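Local coordinates for sugar-binding transport ATP-binding protein (Pyrococcus horikoshii, PDB 1V43) that probably binds and hydrolyses ATP as the nucleotide-binding subunit of an ABC transporter that takes up sugars, at residues A[275-285]-A[362-372]; A[315-326]-A[334-345]. All coordinates share one frame; numbering follows the deposited sequence.

Contact 1: A[275-285]-A[362-372]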
loop_
_atom_site.group_PDB
_atom_site.type_symbol
_atom_site.label_atom_id
_atom_site.label_comp_id
_atom_site.label_asym_id
_atom_site.label_seq_id
_atom_site.Cartn_x
_atom_site.Cartn_y
_atom_site.Cartn_z
ATOM N N LEU A 275 -12.273 31.580 10.182
ATOM C CA LEU A 275 -11.789 31.677 11.556
ATOM C C LEU A 275 -10.361 32.148 11.357
ATOM O O LEU A 275 -9.499 31.968 12.216
ATOM C CB LEU A 275 -11.773 30.305 12.239
ATOM C CG LEU A 275 -13.088 29.613 12.596
ATOM C CD1 LEU A 275 -12.800 28.265 13.235
ATOM C CD2 LEU A 275 -13.884 30.486 13.549
ATOM N N LEU A 276 -10.131 32.749 10.195
ATOM C CA LEU A 276 -8.817 33.232 9.811
ATOM C C LEU A 276 -8.658 34.745 9.955
ATOM O O LEU A 276 -7.722 35.323 9.408
ATOM C CB LEU A 276 -8.543 32.822 8.363
ATOM C CG LEU A 276 -8.761 31.344 8.025
ATOM C CD1 LEU A 276 -8.695 31.142 6.523
ATOM C CD2 LEU A 276 -7.716 30.496 8.728
ATOM N N LYS A 277 -9.564 35.385 10.688
ATOM C CA LYS A 277 -9.491 36.832 10.881
ATOM C C LYS A 277 -8.096 37.307 11.293
ATOM O O LYS A 277 -7.612 38.326 10.803
ATOM C CB LYS A 277 -10.526 37.283 11.915
ATOM C CG LYS A 277 -11.960 37.167 11.430
ATOM C CD LYS A 277 -12.945 37.658 12.479
ATOM C CE LYS A 277 -14.377 37.619 11.958
ATOM N NZ LYS A 277 -14.564 38.503 10.771
ATOM N N ASP A 278 -7.444 36.573 12.188
ATOM C CA ASP A 278 -6.103 36.947 12.625
ATOM C C ASP A 278 -5.086 36.592 11.546
ATOM O O ASP A 278 -3.877 36.566 11.799
ATOM C CB ASP A 278 -5.730 36.223 13.925
ATOM C CG ASP A 278 -6.573 36.662 15.106
ATOM O OD1 ASP A 278 -6.659 37.883 15.352
ATOM O OD2 ASP A 278 -7.142 35.789 15.797
ATOM N N TYR A 279 -5.578 36.313 10.342
ATOM C CA TYR A 279 -4.702 35.946 9.238
ATOM C C TYR A 279 -4.992 36.682 7.945
ATOM O O TYR A 279 -4.268 36.507 6.964
ATOM C CB TYR A 279 -4.759 34.435 8.976
ATOM C CG TYR A 279 -4.121 33.603 10.068
ATOM C CD1 TYR A 279 -4.831 33.253 11.214
ATOM C CD2 TYR A 279 -2.793 33.197 9.970
ATOM C CE1 TYR A 279 -4.229 32.518 12.238
ATOM C CE2 TYR A 279 -2.185 32.465 10.983
ATOM C CZ TYR A 279 -2.908 32.128 12.114
ATOM O OH TYR A 279 -2.307 31.396 13.115
ATOM N N VAL A 280 -6.045 37.495 7.924
ATOM C CA VAL A 280 -6.354 38.237 6.708
ATOM C C VAL A 280 -5.076 38.984 6.343
ATOM O O VAL A 280 -4.497 39.663 7.185
ATOM C CB VAL A 280 -7.500 39.259 6.918
ATOM C CG1 VAL A 280 -7.911 39.855 5.581
ATOM C CG2 VAL A 280 -8.693 38.587 7.569
ATOM N N GLY A 281 -4.621 38.821 5.103
ATOM C CA GLY A 281 -3.408 39.484 4.657
ATOM C C GLY A 281 -2.125 38.716 4.939
ATOM O O GLY A 281 -1.031 39.173 4.595
ATOM N N LYS A 282 -2.248 37.548 5.559
ATOM C CA LYS A 282 -1.084 36.731 5.887
ATOM C C LYS A 282 -1.172 35.376 5.185
ATOM O O LYS A 282 -2.255 34.952 4.768
ATOM C CB LYS A 282 -1.010 36.528 7.403
ATOM C CG LYS A 282 0.399 36.390 7.947
ATOM C CD LYS A 282 1.167 37.696 7.814
ATOM C CE LYS A 282 2.551 37.590 8.448
ATOM N NZ LYS A 282 3.293 38.885 8.418
ATOM N N THR A 283 -0.035 34.698 5.053
ATOM C CA THR A 283 0.000 33.390 4.400
ATOM C C THR A 283 -0.210 32.217 5.365
ATOM O O THR A 283 0.362 32.172 6.456
ATOM C CB THR A 283 1.332 33.165 3.669
ATOM O OG1 THR A 283 1.450 34.097 2.588
ATOM C CG2 THR A 283 1.404 31.751 3.120
ATOM N N VAL A 284 -1.032 31.264 4.937
ATOM C CA VAL A 284 -1.334 30.076 5.726
ATOM C C VAL A 284 -1.283 28.858 4.813
ATOM O O VAL A 284 -1.221 28.999 3.596
ATOM C CB VAL A 284 -2.733 30.173 6.366
ATOM C CG1 VAL A 284 -2.745 31.281 7.400
ATOM C CG2 VAL A 284 -3.792 30.439 5.299
ATOM N N LEU A 285 -1.293 27.662 5.391
ATOM C CA LEU A 285 -1.244 26.453 4.587
ATOM C C LEU A 285 -2.654 25.872 4.472
ATOM O O LEU A 285 -3.298 25.565 5.478
ATOM C CB LEU A 285 -0.283 25.440 5.217
ATOM C CG LEU A 285 1.166 25.920 5.369
ATOM C CD1 LEU A 285 2.007 24.825 5.988
ATOM C CD2 LEU A 285 1.743 26.319 4.008
ATOM N N VAL A 362 -6.774 24.432 7.443
ATOM C CA VAL A 362 -5.908 25.597 7.309
ATOM C C VAL A 362 -4.898 25.525 8.450
ATOM O O VAL A 362 -5.283 25.440 9.610
ATOM C CB VAL A 362 -6.695 26.917 7.454
ATOM C CG1 VAL A 362 -5.757 28.100 7.172
ATOM C CG2 VAL A 362 -7.903 26.927 6.519
ATOM N N PHE A 363 -3.612 25.545 8.130
ATOM C CA PHE A 363 -2.585 25.469 9.163
ATOM C C PHE A 363 -1.690 26.716 9.150
ATOM O O PHE A 363 -1.333 27.232 8.084
ATOM C CB PHE A 363 -1.696 24.226 8.956
ATOM C CG PHE A 363 -2.459 22.937 8.753
ATOM C CD1 PHE A 363 -3.015 22.626 7.513
ATOM C CD2 PHE A 363 -2.607 22.025 9.801
ATOM C CE1 PHE A 363 -3.707 21.422 7.317
ATOM C CE2 PHE A 363 -3.299 20.818 9.620
ATOM C CZ PHE A 363 -3.849 20.521 8.373
ATOM N N ASP A 364 -1.333 27.201 10.333
ATOM C CA ASP A 364 -0.446 28.352 10.429
ATOM C C ASP A 364 0.817 27.954 9.684
ATOM O O ASP A 364 1.335 26.866 9.898
ATOM C CB ASP A 364 -0.105 28.638 11.889
ATOM C CG ASP A 364 0.880 29.776 12.039
ATOM O OD1 ASP A 364 2.057 29.600 11.665
ATOM O OD2 ASP A 364 0.466 30.848 12.522
ATOM N N LYS A 365 1.323 28.824 8.821
ATOM C CA LYS A 365 2.510 28.481 8.044
ATOM C C LYS A 365 3.801 28.346 8.844
ATOM O O LYS A 365 4.720 27.634 8.426
ATOM C CB LYS A 365 2.736 29.494 6.911
ATOM C CG LYS A 365 3.887 29.087 6.004
ATOM C CD LYS A 365 4.222 30.106 4.931
ATOM C CE LYS A 365 5.530 29.715 4.244
ATOM N NZ LYS A 365 6.052 30.750 3.307
ATOM N N ASP A 366 3.888 29.019 9.987
ATOM C CA ASP A 366 5.106 28.934 10.780
ATOM C C ASP A 366 5.124 27.770 11.755
ATOM O O ASP A 366 6.071 26.985 11.761
ATOM C CB ASP A 366 5.348 30.243 11.532
ATOM C CG ASP A 366 5.562 31.413 10.597
ATOM O OD1 ASP A 366 6.390 31.289 9.668
ATOM O OD2 ASP A 366 4.902 32.456 10.790
ATOM N N THR A 367 4.082 27.659 12.576
ATOM C CA THR A 367 4.000 26.575 13.556
ATOM C C THR A 367 3.438 25.280 12.938
ATOM O O THR A 367 3.684 24.186 13.444
ATOM C CB THR A 367 3.115 26.978 14.757
ATOM O OG1 THR A 367 1.743 27.015 14.349
ATOM C CG2 THR A 367 3.502 28.367 15.274
ATOM N N GLU A 368 2.706 25.422 11.833
ATOM C CA GLU A 368 2.081 24.304 11.122
ATOM C C GLU A 368 0.951 23.687 11.933
ATOM O O GLU A 368 0.544 22.550 11.687
ATOM C CB GLU A 368 3.112 23.223 10.741
ATOM C CG GLU A 368 4.101 23.676 9.665
ATOM C CD GLU A 368 4.938 22.552 9.080
ATOM O OE1 GLU A 368 5.243 21.580 9.803
ATOM O OE2 GLU A 368 5.313 22.651 7.890
ATOM N N LYS A 369 0.445 24.448 12.899
ATOM C CA LYS A 369 -0.648 23.985 13.739
ATOM C C LYS A 369 -1.964 24.370 13.106
ATOM O O LYS A 369 -2.091 25.434 12.488
ATOM C CB LYS A 369 -0.541 24.575 15.147
ATOM C CG LYS A 369 0.738 24.140 15.861
ATOM C CD LYS A 369 0.673 24.341 17.358
ATOM C CE LYS A 369 1.933 23.805 18.019
ATOM N NZ LYS A 369 1.829 23.798 19.506
ATOM N N ALA A 370 -2.943 23.487 13.255
ATOM C CA ALA A 370 -4.255 23.703 12.685
ATOM C C ALA A 370 -4.957 24.961 13.186
ATOM O O ALA A 370 -4.895 25.312 14.371
ATOM C CB ALA A 370 -5.137 22.485 12.938
ATOM N N ILE A 371 -5.618 25.632 12.250
ATOM C CA ILE A 371 -6.399 26.830 12.516
ATOM C C ILE A 371 -7.770 26.389 12.030
ATOM O O ILE A 371 -8.797 26.686 12.640
ATOM C CB ILE A 371 -5.946 28.010 11.647
ATOM C CG1 ILE A 371 -4.443 28.230 11.786
ATOM C CG2 ILE A 371 -6.696 29.260 12.051
ATOM C CD1 ILE A 371 -3.887 29.189 10.760
ATOM N N VAL A 372 -7.734 25.655 10.916
ATOM C CA VAL A 372 -8.893 25.082 10.228
ATOM C C VAL A 372 -9.998 26.077 9.895
ATOM O O VAL A 372 -10.068 27.133 10.553
ATOM C CB VAL A 372 -9.478 23.888 11.039
ATOM C CG1 VAL A 372 -10.755 23.375 10.402
ATOM C CG2 VAL A 372 -8.462 22.769 11.088
ATOM O OXT VAL A 372 -10.785 25.780 8.969
#
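In the OB-fold region of this MalK-like subunit, strand 283-285 pairs antiparallel with strand 362-364, an edge strand of its sheet within this chain, and the C-terminal tail folds back beside Leu275, Leu276 and Tyr279. Leu285 and Phe363 form a hydrogen-bonded pair: Leu285 N gives to Phe363 O at 2.7 Å, and Phe363 N returns an equally short bond to Leu285 O. Side chains carry much of the remaining contact. The CD2 methyl of Leu276 meets CG1 of Val362 tip to tip at 3.5 Å, tight for two methyl groups, while CG2 of Val284 touches the same CG1 at 3.6 Å. Leu285 packs its CG and CD2 across the start of the Lys365 side chain, whose extended chain carries NZ away to a salt bridge with Glu251 on strand 248-255; on the way its CD touches CG2 of Thr283. Helix 236-241 closes over Leu285 and Phe363 through Val236. The Tyr279 ring is held from two directions. CD1 of Ile371 lies over one face, a CH-pi contact 3.7 Å from the centroid; CG1, anti to the carbonyl carbon (chi1 -53°), and an extended chi2 carry CD1 there. At the ring edge the phenol meets Asp364, whose carboxylate stands nearly perpendicular to the ring, 79° between planes. The two oxygens of Asp364 divide the work: OD1 accepts from Asp366 N, an Asx turn, and from Thr367 N, which extends it to an Asx motif, and OD2 accepts from Tyr279 OH through its anti lone pair at 2.9 Å.

Contact 2: A[315-326]-A[334-345]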
loop_
_atom_site.group_PDB
_atom_site.type_symbol
_atom_site.label_atom_id
_atom_site.label_comp_id
_atom_site.label_asym_id
_atom_site.label_seq_id
_atom_site.Cartn_x
_atom_site.Cartn_y
_atom_site.Cartn_z
ATOM N N ASP A 315 -2.893 16.374 -15.352
ATOM C CA ASP A 315 -1.492 16.197 -15.696
ATOM C C ASP A 315 -1.094 14.717 -15.775
ATOM O O ASP A 315 -0.202 14.345 -16.536
ATOM C CB ASP A 315 -0.629 16.893 -14.654
ATOM C CG ASP A 315 0.840 16.825 -14.982
ATOM O OD1 ASP A 315 1.243 17.388 -16.020
ATOM O OD2 ASP A 315 1.587 16.211 -14.201
ATOM N N PHE A 316 -1.740 13.878 -14.976
ATOM C CA PHE A 316 -1.431 12.449 -14.972
ATOM C C PHE A 316 -2.525 11.660 -14.272
ATOM O O PHE A 316 -3.229 12.177 -13.394
ATOM C CB PHE A 316 -0.099 12.190 -14.274
ATOM C CG PHE A 316 0.389 10.769 -14.401
ATOM C CD1 PHE A 316 0.870 10.286 -15.621
ATOM C CD2 PHE A 316 0.392 9.920 -13.298
ATOM C CE1 PHE A 316 1.352 8.976 -15.744
ATOM C CE2 PHE A 316 0.875 8.603 -13.406
ATOM C CZ PHE A 316 1.354 8.134 -14.633
ATOM N N VAL A 317 -2.653 10.399 -14.655
ATOM C CA VAL A 317 -3.672 9.541 -14.096
ATOM C C VAL A 317 -3.139 8.191 -13.630
ATOM O O VAL A 317 -2.422 7.513 -14.355
ATOM C CB VAL A 317 -4.791 9.264 -15.137
ATOM C CG1 VAL A 317 -5.873 8.363 -14.526
ATOM C CG2 VAL A 317 -5.369 10.582 -15.638
ATOM N N GLU A 318 -3.493 7.827 -12.402
ATOM C CA GLU A 318 -3.147 6.537 -11.842
ATOM C C GLU A 318 -4.487 5.782 -11.921
ATOM O O GLU A 318 -5.320 5.915 -11.030
ATOM C CB GLU A 318 -2.731 6.651 -10.368
ATOM C CG GLU A 318 -1.518 7.505 -10.063
ATOM C CD GLU A 318 -1.231 7.558 -8.561
ATOM O OE1 GLU A 318 -1.114 6.483 -7.944
ATOM O OE2 GLU A 318 -1.124 8.661 -7.987
ATOM N N ALA A 319 -4.709 5.031 -12.993
ATOM C CA ALA A 319 -5.952 4.263 -13.152
ATOM C C ALA A 319 -5.691 2.894 -12.536
ATOM O O ALA A 319 -5.271 1.966 -13.228
ATOM C CB ALA A 319 -6.291 4.119 -14.636
ATOM N N LEU A 320 -5.946 2.767 -11.238
ATOM C CA LEU A 320 -5.642 1.526 -10.537
ATOM C C LEU A 320 -6.755 0.498 -10.497
ATOM O O LEU A 320 -6.643 -0.511 -9.783
ATOM C CB LEU A 320 -5.182 1.851 -9.107
ATOM C CG LEU A 320 -4.209 3.034 -9.041
ATOM C CD1 LEU A 320 -3.882 3.391 -7.602
ATOM C CD2 LEU A 320 -2.947 2.673 -9.806
ATOM N N GLY A 321 -7.818 0.745 -11.261
ATOM C CA GLY A 321 -8.944 -0.174 -11.303
ATOM C C GLY A 321 -9.845 -0.027 -10.086
ATOM O O GLY A 321 -11.031 0.285 -10.215
ATOM N N THR A 322 -9.284 -0.244 -8.897
ATOM C CA THR A 322 -10.046 -0.123 -7.660
ATOM C C THR A 322 -10.318 1.359 -7.317
ATOM O O THR A 322 -11.324 1.686 -6.698
ATOM C CB THR A 322 -9.294 -0.838 -6.501
ATOM O OG1 THR A 322 -10.124 -0.866 -5.328
ATOM C CG2 THR A 322 -7.972 -0.128 -6.200
ATOM N N ASP A 323 -9.415 2.238 -7.750
ATOM C CA ASP A 323 -9.508 3.689 -7.548
ATOM C C ASP A 323 -8.805 4.345 -8.728
ATOM O O ASP A 323 -7.988 3.713 -9.392
ATOM C CB ASP A 323 -8.785 4.123 -6.265
ATOM C CG ASP A 323 -9.520 3.717 -5.024
ATOM O OD1 ASP A 323 -10.650 4.215 -4.823
ATOM O OD2 ASP A 323 -8.976 2.897 -4.255
ATOM N N THR A 324 -9.114 5.608 -8.981
ATOM C CA THR A 324 -8.486 6.339 -10.073
ATOM C C THR A 324 -7.969 7.643 -9.495
ATOM O O THR A 324 -8.765 8.498 -9.107
ATOM C CB THR A 324 -9.503 6.663 -11.199
ATOM O OG1 THR A 324 -9.829 5.467 -11.910
ATOM C CG2 THR A 324 -8.936 7.695 -12.160
ATOM N N ILE A 325 -6.650 7.797 -9.416
ATOM C CA ILE A 325 -6.084 9.023 -8.862
ATOM C C ILE A 325 -5.635 10.016 -9.926
ATOM O O ILE A 325 -4.735 9.739 -10.726
ATOM C CB ILE A 325 -4.894 8.728 -7.946
ATOM C CG1 ILE A 325 -5.313 7.703 -6.900
ATOM C CG2 ILE A 325 -4.432 10.031 -7.247
ATOM C CD1 ILE A 325 -4.205 7.302 -5.969
ATOM N N LEU A 326 -6.255 11.187 -9.916
ATOM C CA LEU A 326 -5.926 12.224 -10.887
ATOM C C LEU A 326 -4.995 13.279 -10.309
ATOM O O LEU A 326 -5.212 13.766 -9.195
ATOM C CB LEU A 326 -7.194 12.934 -11.355
ATOM C CG LEU A 326 -8.390 12.086 -11.767
ATOM C CD1 LEU A 326 -9.539 13.029 -12.139
ATOM C CD2 LEU A 326 -8.023 11.175 -12.930
ATOM N N LEU A 334 -0.182 21.662 -8.209
ATOM C CA LEU A 334 -0.515 20.293 -8.603
ATOM C C LEU A 334 -1.101 19.542 -7.404
ATOM O O LEU A 334 -0.441 19.390 -6.375
ATOM C CB LEU A 334 0.744 19.584 -9.098
ATOM C CG LEU A 334 0.583 18.257 -9.837
ATOM C CD1 LEU A 334 -0.320 18.436 -11.047
ATOM C CD2 LEU A 334 1.959 17.768 -10.271
ATOM N N VAL A 335 -2.341 19.082 -7.531
ATOM C CA VAL A 335 -2.987 18.356 -6.441
ATOM C C VAL A 335 -3.501 17.012 -6.933
ATOM O O VAL A 335 -3.647 16.799 -8.138
ATOM C CB VAL A 335 -4.185 19.141 -5.848
ATOM C CG1 VAL A 335 -3.737 20.523 -5.389
ATOM C CG2 VAL A 335 -5.299 19.248 -6.875
ATOM N N LYS A 336 -3.777 16.108 -5.999
ATOM C CA LYS A 336 -4.294 14.787 -6.357
ATOM C C LYS A 336 -5.747 14.679 -5.974
ATOM O O LYS A 336 -6.144 15.134 -4.909
ATOM C CB LYS A 336 -3.530 13.679 -5.631
ATOM C CG LYS A 336 -2.074 13.559 -6.013
ATOM C CD LYS A 336 -1.422 12.485 -5.176
ATOM C CE LYS A 336 0.051 12.351 -5.468
ATOM N NZ LYS A 336 0.628 11.241 -4.665
ATOM N N VAL A 337 -6.531 14.063 -6.850
ATOM C CA VAL A 337 -7.949 13.850 -6.619
ATOM C C VAL A 337 -8.198 12.341 -6.705
ATOM O O VAL A 337 -7.838 11.689 -7.691
ATOM C CB VAL A 337 -8.805 14.576 -7.671
ATOM C CG1 VAL A 337 -10.271 14.191 -7.506
ATOM C CG2 VAL A 337 -8.639 16.089 -7.519
ATOM N N LYS A 338 -8.811 11.783 -5.669
ATOM C CA LYS A 338 -9.065 10.354 -5.657
ATOM C C LYS A 338 -10.509 10.011 -5.987
ATOM O O LYS A 338 -11.422 10.397 -5.267
ATOM C CB LYS A 338 -8.692 9.773 -4.294
ATOM C CG LYS A 338 -8.934 8.284 -4.178
ATOM C CD LYS A 338 -8.520 7.787 -2.807
ATOM C CE LYS A 338 -8.836 6.313 -2.636
ATOM N NZ LYS A 338 -8.335 5.789 -1.344
ATOM N N LEU A 339 -10.705 9.281 -7.080
ATOM C CA LEU A 339 -12.037 8.875 -7.500
ATOM C C LEU A 339 -12.199 7.361 -7.371
ATOM O O LEU A 339 -11.302 6.603 -7.733
ATOM C CB LEU A 339 -12.268 9.258 -8.955
ATOM C CG LEU A 339 -12.073 10.723 -9.338
ATOM C CD1 LEU A 339 -12.159 10.850 -10.855
ATOM C CD2 LEU A 339 -13.130 11.585 -8.647
ATOM N N PRO A 340 -13.348 6.905 -6.846
ATOM C CA PRO A 340 -13.604 5.466 -6.688
ATOM C C PRO A 340 -13.745 4.810 -8.057
ATOM O O PRO A 340 -14.183 5.453 -9.011
ATOM C CB PRO A 340 -14.921 5.423 -5.908
ATOM C CG PRO A 340 -14.906 6.738 -5.132
ATOM C CD PRO A 340 -14.383 7.709 -6.171
ATOM N N GLY A 341 -13.365 3.539 -8.159
ATOM C CA GLY A 341 -13.499 2.838 -9.425
ATOM C C GLY A 341 -12.461 3.177 -10.477
ATOM O O GLY A 341 -11.501 3.907 -10.210
ATOM N N HIS A 342 -12.675 2.657 -11.684
ATOM C CA HIS A 342 -11.764 2.849 -12.815
ATOM C C HIS A 342 -12.314 3.944 -13.730
ATOM O O HIS A 342 -13.407 3.813 -14.281
ATOM C CB HIS A 342 -11.629 1.517 -13.584
ATOM C CG HIS A 342 -10.386 1.401 -14.420
ATOM N ND1 HIS A 342 -9.118 1.588 -13.907
ATOM C CD2 HIS A 342 -10.216 1.072 -15.725
ATOM C CE1 HIS A 342 -8.224 1.379 -14.859
ATOM N NE2 HIS A 342 -8.864 1.065 -15.971
ATOM N N ILE A 343 -11.554 5.026 -13.870
ATOM C CA ILE A 343 -11.937 6.162 -14.712
ATOM C C ILE A 343 -10.651 6.727 -15.323
ATOM O O ILE A 343 -10.229 7.835 -14.987
ATOM C CB ILE A 343 -12.628 7.260 -13.868
ATOM C CG1 ILE A 343 -13.861 6.679 -13.178
ATOM C CG2 ILE A 343 -13.030 8.428 -14.747
ATOM C CD1 ILE A 343 -14.465 7.596 -12.141
ATOM N N PRO A 344 -10.008 5.957 -16.224
ATOM C CA PRO A 344 -8.758 6.305 -16.919
ATOM C C PRO A 344 -8.766 7.538 -17.817
ATOM O O PRO A 344 -8.103 7.538 -18.857
ATOM C CB PRO A 344 -8.441 5.039 -17.720
ATOM C CG PRO A 344 -9.067 3.954 -16.908
ATOM C CD PRO A 344 -10.396 4.571 -16.544
ATOM N N ILE A 345 -9.500 8.581 -17.427
ATOM C CA ILE A 345 -9.550 9.805 -18.222
ATOM C C ILE A 345 -8.127 10.131 -18.669
ATOM O O ILE A 345 -7.165 9.846 -17.953
ATOM C CB ILE A 345 -10.130 10.991 -17.418
ATOM C CG1 ILE A 345 -9.133 11.469 -16.371
ATOM C CG2 ILE A 345 -11.411 10.570 -16.729
ATOM C CD1 ILE A 345 -9.578 12.725 -15.670
HETATM O O HOH W 1 -0.963 8.799 -5.442
#
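Strands 323-326 and 334-340 run antiparallel as the two arms of a beta hairpin, their axes 4.6 Å apart at closest approach and 161° between directions, with Thr324-Leu339 and Leu326-Val337 as the hydrogen-bonded pairs. Past Pro340 the chain curls over the turn at Gly321, and Thr324 fastens it: OG1 donates to Gly341 O at 2.8 Å and accepts from Ile343 N at 2.6 Å. Its chi1 of -72° sets OG1 beside the backbone N, within reach of both. His342 lies against the same turn; Ala319 CB is 3.4 Å from its CE1, and the CG of Pro344 sits over one face of the ring, toward the rim. On the Thr324 side of the sheet, Leu326 brings CD1 against CD1 of Leu339 at 3.6 Å, while Ile345 crosses Leu326 at about a right angle; residues 343-345 are less well ordered. On the Ile325 side, a water donates to Glu318 OE2 and accepts from Lys336 NZ at 3.0 Å, joining two charges that do not touch; the same OE2 also hydrogen-bonds His327 NE2. Lys338 lays CE 3.5 Å from Asp323 OD1, but its NZ makes a salt bridge with Asp323 of the second subunit, and the reverse pair forms too. This TOBE-family hairpin therefore has an apolar side built on Leu326 and a side bearing Ile325 and charged groups, of which Asp323 and Lys338 pair across the dimer interface.

Contacts 1 and 2 lie in the C-terminal beta region, in two different antiparallel five-stranded sheets; their centres are 30 Å apart and their nearest atoms about 11 Å, so they do not touch. Contact 2 is nested within the chain loop that contact 1 closes: 362-372 returns to 275-285 after the chain has built the hairpin. Strand 248-255 links them, flanking 283-288 in contact 1 and receiving Val335 of contact 2 on Asn248 and Leu250. Both lie away from the ATP site at Lys50 and Thr51. Contact 2 meets the second subunit, whereas no other chain of the assembly touches the segments of contact 1.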